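Local coordinates for uncharacterized protein (Bordetella bronchiseptica, PDB 4XG0) that is of unconfirmed function but probably acts as a kinase in acid-sugar catabolism, joining a sugar-binding N-terminal domain to a nucleotide-binding C-terminal domain, at residues A[387-392]-A[397-402]; A[346-351]-A[392-397]. One frame throughout, in Å; residues are numbered along the deposited sequence.

How the interactions relate
Both interactions belong to the nucleotide-binding C-terminal domain and centre on one beta hairpin, with G392 and G397 common to the two. Interaction 1 zips its strands together, mostly through backbone hydrogen bonds, with buried leucines and valines on the faces of the pair. Interaction 2 takes the turn between those strands and rests it on the end of helix 334-349, near the surface, by van der Waals contact alone. It is much the smaller, burying 147 Å² against 432 Å². Their centres lie about 10 Å apart, and L398 joins them: its carbonyl accepts a hydrogen bond from L390 N, and its CD2 lies against CG1 of V347.

Interaction 1: residues A[387-392]-A[397-402]; sequences LGTLTG and GLPVVT
L390 and V400 pack at the apolar centre of an antiparallel beta hairpin, strands 385-391 and 399-403 of the mixed sheet in the C-terminal domain. Their side chains meet at about a right angle, with L390 CD2 3.8 Å from V400 CG1. The other methyl of L390, CD1, reaches CB of L398, which runs beside it and points the same way. On the opposite face of the strand pair, L387 swings CG anti to its own backbone nitrogen (chi1 172°), and this brings CD1 to 3.5 Å from V401 CG2. P399 and T389 continue that face, which is covered by helix 412-421 through I420. T389 turns its methyl rather than its hydroxyl across the gap, placing CG2 3.5 Å from the carbonyl oxygen of G397.

Outward from these side chains comes the backbone ladder. G388 and V400 form a hydrogen-bonded pair: G388 N lies 2.9 Å from V400 O, approaching nearly end-on to the carbonyl, whereas V400 N sits 2.8 Å from G388 O and well above that carbonyl's plane. G388 O also receives the CA-H of P399. Toward the turn the pattern shifts by one residue, because L390 donates to L398 but accepts from G397. That last bond is nearly straight at hydrogen (170°), with G397 N 2.8 Å from L390 O.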
loop_
_atom_site.group_PDB
_atom_site.type_symbol
_atom_site.label_atom_id
_atom_site.label_comp_id
_atom_site.label_asym_id
_atom_site.label_seq_id
_atom_site.Cartn_x
_atom_site.Cartn_y
_atom_site.Cartn_z
ATOM N N LEU A 387 -5.131 -10.100 -11.286
ATOM C CA LEU A 387 -5.961 -9.012 -10.769
ATOM C C LEU A 387 -6.349 -8.129 -11.947
ATOM O O LEU A 387 -5.491 -7.714 -12.756
ATOM C CB LEU A 387 -5.192 -8.172 -9.753
ATOM C CG LEU A 387 -5.817 -6.868 -9.225
ATOM C CD1 LEU A 387 -7.069 -7.149 -8.477
ATOM C CD2 LEU A 387 -4.794 -6.196 -8.300
ATOM N N GLY A 388 -7.652 -7.855 -12.049
ATOM C CA GLY A 388 -8.177 -7.039 -13.126
ATOM C C GLY A 388 -9.457 -6.382 -12.664
ATOM O O GLY A 388 -9.742 -6.339 -11.475
ATOM N N THR A 389 -10.196 -5.815 -13.618
ATOM C CA THR A 389 -11.511 -5.290 -13.348
ATOM C C THR A 389 -12.559 -5.947 -14.262
ATOM O O THR A 389 -12.285 -6.244 -15.414
ATOM C CB THR A 389 -11.530 -3.794 -13.552
ATOM O OG1 THR A 389 -11.050 -3.445 -14.856
ATOM C CG2 THR A 389 -10.625 -3.127 -12.504
ATOM N N LEU A 390 -13.769 -6.120 -13.749
ATOM C CA LEU A 390 -14.829 -6.702 -14.563
ATOM C C LEU A 390 -15.135 -5.852 -15.778
ATOM O O LEU A 390 -15.221 -4.617 -15.724
ATOM C CB LEU A 390 -16.131 -6.944 -13.795
ATOM C CG LEU A 390 -16.028 -7.921 -12.629
ATOM C CD1 LEU A 390 -17.331 -8.045 -11.863
ATOM C CD2 LEU A 390 -15.559 -9.278 -13.119
ATOM N N THR A 391 -15.345 -6.530 -16.904
ATOM C CA THR A 391 -15.881 -5.848 -18.064
ATOM C C THR A 391 -17.261 -6.353 -18.361
ATOM O O THR A 391 -17.529 -7.562 -18.254
ATOM C CB THR A 391 -14.996 -6.031 -19.303
ATOM O OG1 THR A 391 -15.097 -7.371 -19.779
ATOM C CG2 THR A 391 -13.562 -5.761 -18.950
ATOM N N GLY A 392 -18.136 -5.420 -18.725
ATOM C CA GLY A 392 -19.518 -5.743 -19.018
ATOM C C GLY A 392 -20.350 -5.952 -17.769
ATOM O O GLY A 392 -19.842 -6.078 -16.659
ATOM N N GLY A 397 -16.084 -2.622 -13.917
ATOM C CA GLY A 397 -15.114 -1.861 -13.180
ATOM C C GLY A 397 -14.707 -2.434 -11.846
ATOM O O GLY A 397 -13.671 -2.026 -11.302
ATOM N N LEU A 398 -15.469 -3.378 -11.314
ATOM C CA LEU A 398 -15.145 -3.936 -10.010
ATOM C C LEU A 398 -13.846 -4.707 -10.080
ATOM O O LEU A 398 -13.705 -5.592 -10.919
ATOM C CB LEU A 398 -16.239 -4.858 -9.520
ATOM C CG LEU A 398 -16.110 -5.384 -8.092
ATOM C CD1 LEU A 398 -16.356 -4.289 -7.059
ATOM C CD2 LEU A 398 -17.041 -6.522 -7.901
ATOM N N PRO A 399 -12.912 -4.411 -9.174
ATOM C CA PRO A 399 -11.705 -5.251 -9.125
ATOM C C PRO A 399 -12.013 -6.703 -8.778
ATOM O O PRO A 399 -12.884 -7.003 -7.953
ATOM C CB PRO A 399 -10.874 -4.598 -8.038
ATOM C CG PRO A 399 -11.317 -3.107 -8.070
ATOM C CD PRO A 399 -12.823 -3.269 -8.245
ATOM N N VAL A 400 -11.310 -7.600 -9.463
ATOM C CA VAL A 400 -11.517 -9.031 -9.312
ATOM C C VAL A 400 -10.168 -9.755 -9.369
ATOM O O VAL A 400 -9.244 -9.337 -10.080
ATOM C CB VAL A 400 -12.469 -9.598 -10.432
ATOM C CG1 VAL A 400 -11.965 -9.212 -11.824
ATOM C CG2 VAL A 400 -12.644 -11.090 -10.304
ATOM N N VAL A 401 -10.075 -10.827 -8.587
ATOM C CA VAL A 401 -8.952 -11.738 -8.589
ATOM C C VAL A 401 -9.530 -13.123 -8.733
ATOM O O VAL A 401 -10.503 -13.481 -8.069
ATOM C CB VAL A 401 -8.172 -11.679 -7.246
ATOM C CG1 VAL A 401 -7.197 -12.845 -7.111
ATOM C CG2 VAL A 401 -7.457 -10.350 -7.079
ATOM N N THR A 402 -8.938 -13.912 -9.610
ATOM C CA THR A 402 -9.372 -15.275 -9.759
ATOM C C THR A 402 -8.182 -16.215 -9.508
ATOM O O THR A 402 -6.999 -15.852 -9.668
ATOM C CB THR A 402 -9.998 -15.497 -11.151
ATOM O OG1 THR A 402 -9.122 -14.946 -12.138
ATOM C CG2 THR A 402 -11.336 -14.776 -11.248
#

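Interaction 2: residues A[346-351]-A[392-397]; sequences LVLAHG and GGQAAG
L348 and Q394 are brought together by similar first torsions, each holding CG anti to its own carbonyl carbon, with chi1 at -65° for the leucine and -44° for the glutamine. The contact packs the C-terminal end of helix 334-349 against the turn of the beta hairpin formed by strands 385-391 and 399-403, at the margin of the alpha/beta C-terminal domain. The leucine extends from the helix and forks around the start of the glutamine chain. Its CD1 rests over the flat face of the amide, 3.8 Å from Q394 CD and about as far from OE1 and NE2. The chi3 of 93° turns the amide broadside to this methyl, while the two side chains cross at about a right angle. CD2, the other branch, is directed at the backbone and comes within 3.7 Å of Q394 O.

The contact is purely van der Waals, and the amide meets carbon here rather than a polar partner. Beside this exposed pair the buried V347 takes over, one residue earlier in the helix. L370 links the two segments, touching L348 and sharing a backbone hydrogen bond with Q394. A395 sets CB between the two helix side chains, a loose touch at 4.4 Å from V347 CG1 and equally far from L348 CD2.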
loop_
_atom_site.group_PDB
_atom_site.type_symbol
_atom_site.label_atom_id
_atom_site.label_comp_id
_atom_site.label_asym_id
_atom_site.label_seq_id
_atom_site.Cartn_x
_atom_site.Cartn_y
_atom_site.Cartn_z
ATOM N N LEU A 346 -24.876 -9.417 -3.235
ATOM C CA LEU A 346 -24.207 -8.633 -2.187
ATOM C C LEU A 346 -23.383 -7.454 -2.718
ATOM O O LEU A 346 -23.428 -6.334 -2.189
ATOM C CB LEU A 346 -23.296 -9.559 -1.395
ATOM C CG LEU A 346 -22.691 -8.903 -0.165
ATOM C CD1 LEU A 346 -23.711 -8.175 0.622
ATOM C CD2 LEU A 346 -22.097 -9.997 0.686
ATOM N N VAL A 347 -22.586 -7.729 -3.744
ATOM C CA VAL A 347 -21.838 -6.687 -4.425
ATOM C C VAL A 347 -22.744 -5.567 -4.931
ATOM O O VAL A 347 -22.425 -4.382 -4.816
ATOM C CB VAL A 347 -21.073 -7.268 -5.608
ATOM C CG1 VAL A 347 -20.544 -6.166 -6.481
ATOM C CG2 VAL A 347 -19.949 -8.195 -5.115
ATOM N N LEU A 348 -23.886 -5.906 -5.491
ATOM C CA LEU A 348 -24.731 -4.841 -6.027
ATOM C C LEU A 348 -25.484 -4.102 -4.930
ATOM O O LEU A 348 -25.664 -2.866 -4.971
ATOM C CB LEU A 348 -25.698 -5.411 -7.056
ATOM C CG LEU A 348 -25.011 -5.970 -8.294
ATOM C CD1 LEU A 348 -26.029 -6.591 -9.275
ATOM C CD2 LEU A 348 -24.191 -4.876 -8.954
ATOM N N ALA A 349 -25.919 -4.834 -3.925
ATOM C CA ALA A 349 -26.774 -4.196 -2.938
ATOM C C ALA A 349 -25.971 -3.340 -1.932
ATOM O O ALA A 349 -26.395 -2.229 -1.573
ATOM C CB ALA A 349 -27.630 -5.244 -2.231
ATOM N N HIS A 350 -24.826 -3.858 -1.489
ATOM C CA HIS A 350 -24.064 -3.306 -0.367
ATOM C C HIS A 350 -22.765 -2.643 -0.853
ATOM O O HIS A 350 -22.269 -1.700 -0.250
ATOM C CB HIS A 350 -23.753 -4.448 0.612
ATOM C CG HIS A 350 -22.751 -4.108 1.677
ATOM N ND1 HIS A 350 -23.048 -3.296 2.750
ATOM C CD2 HIS A 350 -21.462 -4.502 1.844
ATOM C CE1 HIS A 350 -21.977 -3.181 3.523
ATOM N NE2 HIS A 350 -21.003 -3.903 2.995
ATOM N N GLY A 351 -22.242 -3.120 -1.969
ATOM C CA GLY A 351 -21.001 -2.590 -2.492
ATOM C C GLY A 351 -19.854 -3.442 -1.990
ATOM O O GLY A 351 -20.012 -4.185 -1.030
ATOM N N GLY A 392 -18.136 -5.420 -18.725
ATOM C CA GLY A 392 -19.518 -5.743 -19.018
ATOM C C GLY A 392 -20.350 -5.952 -17.769
ATOM O O GLY A 392 -19.842 -6.078 -16.659
ATOM N N GLY A 393 -21.660 -5.958 -17.954
ATOM C CA GLY A 393 -22.558 -6.358 -16.895
ATOM C C GLY A 393 -22.753 -5.305 -15.831
ATOM O O GLY A 393 -22.289 -4.169 -15.945
ATOM N N GLN A 394 -23.381 -5.714 -14.748
ATOM C CA GLN A 394 -23.890 -4.789 -13.742
ATOM C C GLN A 394 -22.822 -4.191 -12.806
ATOM O O GLN A 394 -23.073 -3.219 -12.098
ATOM C CB GLN A 394 -24.938 -5.546 -12.915
ATOM C CG GLN A 394 -25.915 -6.399 -13.772
ATOM C CD GLN A 394 -26.829 -7.277 -12.931
ATOM O OE1 GLN A 394 -27.943 -6.880 -12.587
ATOM N NE2 GLN A 394 -26.358 -8.480 -12.595
ATOM N N ALA A 395 -21.637 -4.792 -12.783
ATOM C CA ALA A 395 -20.564 -4.354 -11.886
ATOM C C ALA A 395 -19.290 -4.079 -12.672
ATOM O O ALA A 395 -18.165 -4.295 -12.168
ATOM C CB ALA A 395 -20.288 -5.421 -10.838
ATOM N N ALA A 396 -19.443 -3.598 -13.899
ATOM C CA ALA A 396 -18.278 -3.238 -14.687
ATOM C C ALA A 396 -17.382 -2.330 -13.883
ATOM O O ALA A 396 -17.851 -1.370 -13.255
ATOM C CB ALA A 396 -18.681 -2.557 -15.970
ATOM N N GLY A 397 -16.084 -2.622 -13.917
ATOM C CA GLY A 397 -15.114 -1.861 -13.180
ATOM C C GLY A 397 -14.707 -2.434 -11.846
ATOM O O GLY A 397 -13.671 -2.026 -11.302
#